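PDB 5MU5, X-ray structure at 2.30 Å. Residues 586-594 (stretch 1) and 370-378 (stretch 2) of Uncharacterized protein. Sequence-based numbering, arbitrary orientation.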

# COMPACT_ATOMS: atom_id res chain seq x y z
N PRO A 586 1.77 -7.37 -14.07
CA PRO A 586 0.93 -7.27 -12.87
C PRO A 586 0.93 -8.60 -12.10
O PRO A 586 1.29 -9.63 -12.66
CB PRO A 586 -0.46 -6.92 -13.42
CG PRO A 586 -0.44 -7.29 -14.87
CD PRO A 586 0.98 -7.59 -15.29
N PRO A 587 0.54 -8.57 -10.83
CA PRO A 587 0.55 -9.84 -10.11
C PRO A 587 -0.49 -10.83 -10.66
O PRO A 587 -1.57 -10.42 -11.08
CB PRO A 587 0.20 -9.45 -8.67
CG PRO A 587 0.39 -7.97 -8.59
CD PRO A 587 0.18 -7.43 -9.96
N THR A 588 -0.14 -12.11 -10.67
CA THR A 588 -1.08 -13.15 -11.04
C THR A 588 -2.07 -13.38 -9.90
O THR A 588 -1.84 -12.98 -8.75
CB THR A 588 -0.37 -14.49 -11.28
OG1 THR A 588 0.35 -14.86 -10.10
CG2 THR A 588 0.61 -14.43 -12.48
N VAL A 589 -3.16 -14.07 -10.23
CA VAL A 589 -4.11 -14.51 -9.22
C VAL A 589 -3.42 -15.35 -8.14
O VAL A 589 -3.62 -15.14 -6.94
CB VAL A 589 -5.25 -15.28 -9.90
CG1 VAL A 589 -6.12 -16.02 -8.89
CG2 VAL A 589 -6.09 -14.32 -10.73
N ALA A 590 -2.60 -16.31 -8.56
CA ALA A 590 -1.85 -17.14 -7.61
C ALA A 590 -1.04 -16.30 -6.64
O ALA A 590 -1.05 -16.54 -5.44
CB ALA A 590 -0.94 -18.10 -8.36
N GLN A 591 -0.37 -15.29 -7.15
CA GLN A 591 0.43 -14.43 -6.30
C GLN A 591 -0.41 -13.63 -5.31
O GLN A 591 -0.02 -13.44 -4.17
CB GLN A 591 1.26 -13.49 -7.15
CG GLN A 591 2.45 -14.17 -7.75
CD GLN A 591 3.14 -13.28 -8.75
OE1 GLN A 591 2.50 -12.53 -9.49
NE2 GLN A 591 4.48 -13.38 -8.80
N PHE A 592 -1.54 -13.12 -5.77
CA PHE A 592 -2.43 -12.41 -4.87
C PHE A 592 -2.94 -13.33 -3.79
O PHE A 592 -3.09 -12.91 -2.66
CB PHE A 592 -3.64 -11.84 -5.60
CG PHE A 592 -3.40 -10.50 -6.19
CD1 PHE A 592 -3.14 -9.42 -5.38
CD2 PHE A 592 -3.49 -10.31 -7.56
CE1 PHE A 592 -2.93 -8.17 -5.92
CE2 PHE A 592 -3.29 -9.07 -8.12
CZ PHE A 592 -3.01 -8.00 -7.29
N PHE A 593 -3.22 -14.57 -4.14
CA PHE A 593 -3.75 -15.51 -3.15
C PHE A 593 -2.83 -15.80 -1.98
O PHE A 593 -3.28 -15.83 -0.85
CB PHE A 593 -4.18 -16.82 -3.80
CG PHE A 593 -5.64 -16.92 -4.01
CD1 PHE A 593 -6.26 -16.17 -4.98
CD2 PHE A 593 -6.41 -17.76 -3.22
CE1 PHE A 593 -7.62 -16.25 -5.16
CE2 PHE A 593 -7.78 -17.83 -3.39
CZ PHE A 593 -8.38 -17.08 -4.37
N VAL A 594 -1.54 -15.97 -2.25
CA VAL A 594 -0.62 -16.47 -1.24
C VAL A 594 0.47 -15.53 -0.73
O VAL A 594 0.98 -15.76 0.37
CB VAL A 594 0.07 -17.75 -1.75
CG1 VAL A 594 -0.97 -18.80 -2.10
CG2 VAL A 594 0.99 -17.48 -2.94
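Stretch 2 (370-378) PALSSYALF

Stretch 1 enters as an extended segment, with Pro586, Pro587 and Thr588 at psi values of 161°, 144° and 165°, and turns helical at Val589; the helix runs through Val594 and continues later in the chain. Stretch 2 has a similar plan. Ala371 takes positive torsions (65/40), Leu372 is extended (-146/160) at the N-cap position, and Ser373 to Phe378 form a helix. Backbone hydrogen bonds support both assignments: Phe592 N to Thr588 O (3.0 Å) and Phe593 N to Val589 O (2.9 Å) in the first, Leu377 N to Ser373 O and Phe378 N to Ser374 O (both 3.0 Å) in the second.

The N-to-C directions of the two helices differ by 166°, so the helices are nearly antiparallel, and their axes approach to 8.6 Å. The register is marked by Phe592 and Ser373, whose CA atoms lie 5.1 Å apart. Running in opposite senses from this point, the chains place Val589, one turn before Phe592, beside Ala376 and Leu377.

On stretch 2 the small residues Ser373 and Ala376 lie in the middle of the contact, against Phe592 and Val589. Ala376 points its CA-to-CB bond toward stretch 1, and its CB lies 3.7 Å from Val589 CG2, 3.9 Å from Phe592 CD2 and 4.0 Å from the backbone atom Pro587 O. Val589, in the t rotamer, also brings CG2 to 3.5 Å from both Leu377 N and Leu377 CB.

Phe592 has the largest area covered by the other stretch, 87 Å². Its CA-to-CB bond points toward stretch 2, and its CB sits 3.6 Å from Ser373 CA and 3.8 Å from Ser373 CB. With chi1 at -86°, the ring lies along the segment leading into the second helix: Leu372 O and Ser373 N lie over one face, with Phe592 CD2 3.6 Å from Leu372 O, while Phe592 CE1 is 3.6 Å from Ala371 C. The ring therefore packs largely on backbone, consistent with the CB of Leu372 pointing away. The CA-to-CB bond of Phe593 points sideways, but the end of the side chain comes nearer, with CE1 3.5 Å from Ser373 CB.

No hydrogen bond crosses the contact, which buries 370 Å² summed over both sides; its cohesion is that of close packing. Ser373 OG is hydrogen-bonded elsewhere in the structure, and Thr588, whose CB points away from stretch 2, caps its own helix: Gln591 N donates to Thr588 OG1 (3.1 Å), and Thr588 N donates in return to Gln591 OE1 (2.9 Å).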

# COMPACT_ATOMS: atom_id res chain seq x y z
N PRO A 370 -9.29 -2.58 -7.69
CA PRO A 370 -7.95 -3.08 -8.01
C PRO A 370 -7.18 -3.68 -6.83
O PRO A 370 -7.64 -3.64 -5.69
CB PRO A 370 -7.24 -1.83 -8.57
CG PRO A 370 -7.97 -0.67 -8.00
CD PRO A 370 -9.38 -1.11 -7.75
N ALA A 371 -6.03 -4.27 -7.13
CA ALA A 371 -5.10 -4.75 -6.10
C ALA A 371 -5.66 -5.89 -5.24
O ALA A 371 -5.44 -5.94 -4.03
CB ALA A 371 -4.65 -3.58 -5.21
N LEU A 372 -6.38 -6.81 -5.87
CA LEU A 372 -6.97 -7.95 -5.18
C LEU A 372 -6.95 -9.12 -6.14
O LEU A 372 -6.84 -8.92 -7.34
CB LEU A 372 -8.42 -7.66 -4.77
CG LEU A 372 -8.68 -6.54 -3.76
CD1 LEU A 372 -10.16 -6.17 -3.69
CD2 LEU A 372 -8.19 -6.93 -2.38
N SER A 373 -7.05 -10.33 -5.61
CA SER A 373 -7.16 -11.54 -6.42
C SER A 373 -8.37 -11.46 -7.37
O SER A 373 -8.31 -11.92 -8.48
CB SER A 373 -7.31 -12.77 -5.52
OG SER A 373 -8.47 -12.66 -4.69
N SER A 374 -9.46 -10.87 -6.90
CA SER A 374 -10.68 -10.73 -7.68
C SER A 374 -10.48 -9.79 -8.87
O SER A 374 -11.16 -9.93 -9.88
CB SER A 374 -11.79 -10.19 -6.78
OG SER A 374 -11.32 -9.09 -6.03
N TYR A 375 -9.58 -8.83 -8.75
CA TYR A 375 -9.29 -7.92 -9.85
C TYR A 375 -8.58 -8.69 -10.96
O TYR A 375 -8.99 -8.68 -12.12
CB TYR A 375 -8.42 -6.74 -9.41
CG TYR A 375 -8.19 -5.77 -10.53
CD1 TYR A 375 -9.17 -4.83 -10.86
CD2 TYR A 375 -7.02 -5.81 -11.29
CE1 TYR A 375 -8.98 -3.94 -11.90
CE2 TYR A 375 -6.82 -4.93 -12.34
CZ TYR A 375 -7.81 -4.00 -12.64
OH TYR A 375 -7.65 -3.12 -13.69
N ALA A 376 -7.52 -9.39 -10.59
CA ALA A 376 -6.72 -10.10 -11.55
C ALA A 376 -7.54 -11.18 -12.23
O ALA A 376 -7.35 -11.45 -13.40
CB ALA A 376 -5.51 -10.71 -10.86
N LEU A 377 -8.44 -11.81 -11.51
CA LEU A 377 -9.15 -12.93 -12.07
C LEU A 377 -10.33 -12.46 -12.95
O LEU A 377 -10.49 -12.91 -14.08
CB LEU A 377 -9.60 -13.86 -10.94
CG LEU A 377 -9.79 -15.33 -11.31
CD1 LEU A 377 -10.11 -16.15 -10.07
CD2 LEU A 377 -10.90 -15.50 -12.35
N PHE A 378 -11.10 -11.50 -12.44
CA PHE A 378 -12.38 -11.10 -13.05
C PHE A 378 -12.47 -9.78 -13.81
O PHE A 378 -13.43 -9.57 -14.55
CB PHE A 378 -13.47 -11.11 -11.97
CG PHE A 378 -13.86 -12.48 -11.52
CD1 PHE A 378 -14.49 -13.35 -12.39
CD2 PHE A 378 -13.63 -12.89 -10.22
CE1 PHE A 378 -14.86 -14.62 -11.97
CE2 PHE A 378 -14.00 -14.16 -9.80
CZ PHE A 378 -14.61 -15.02 -10.68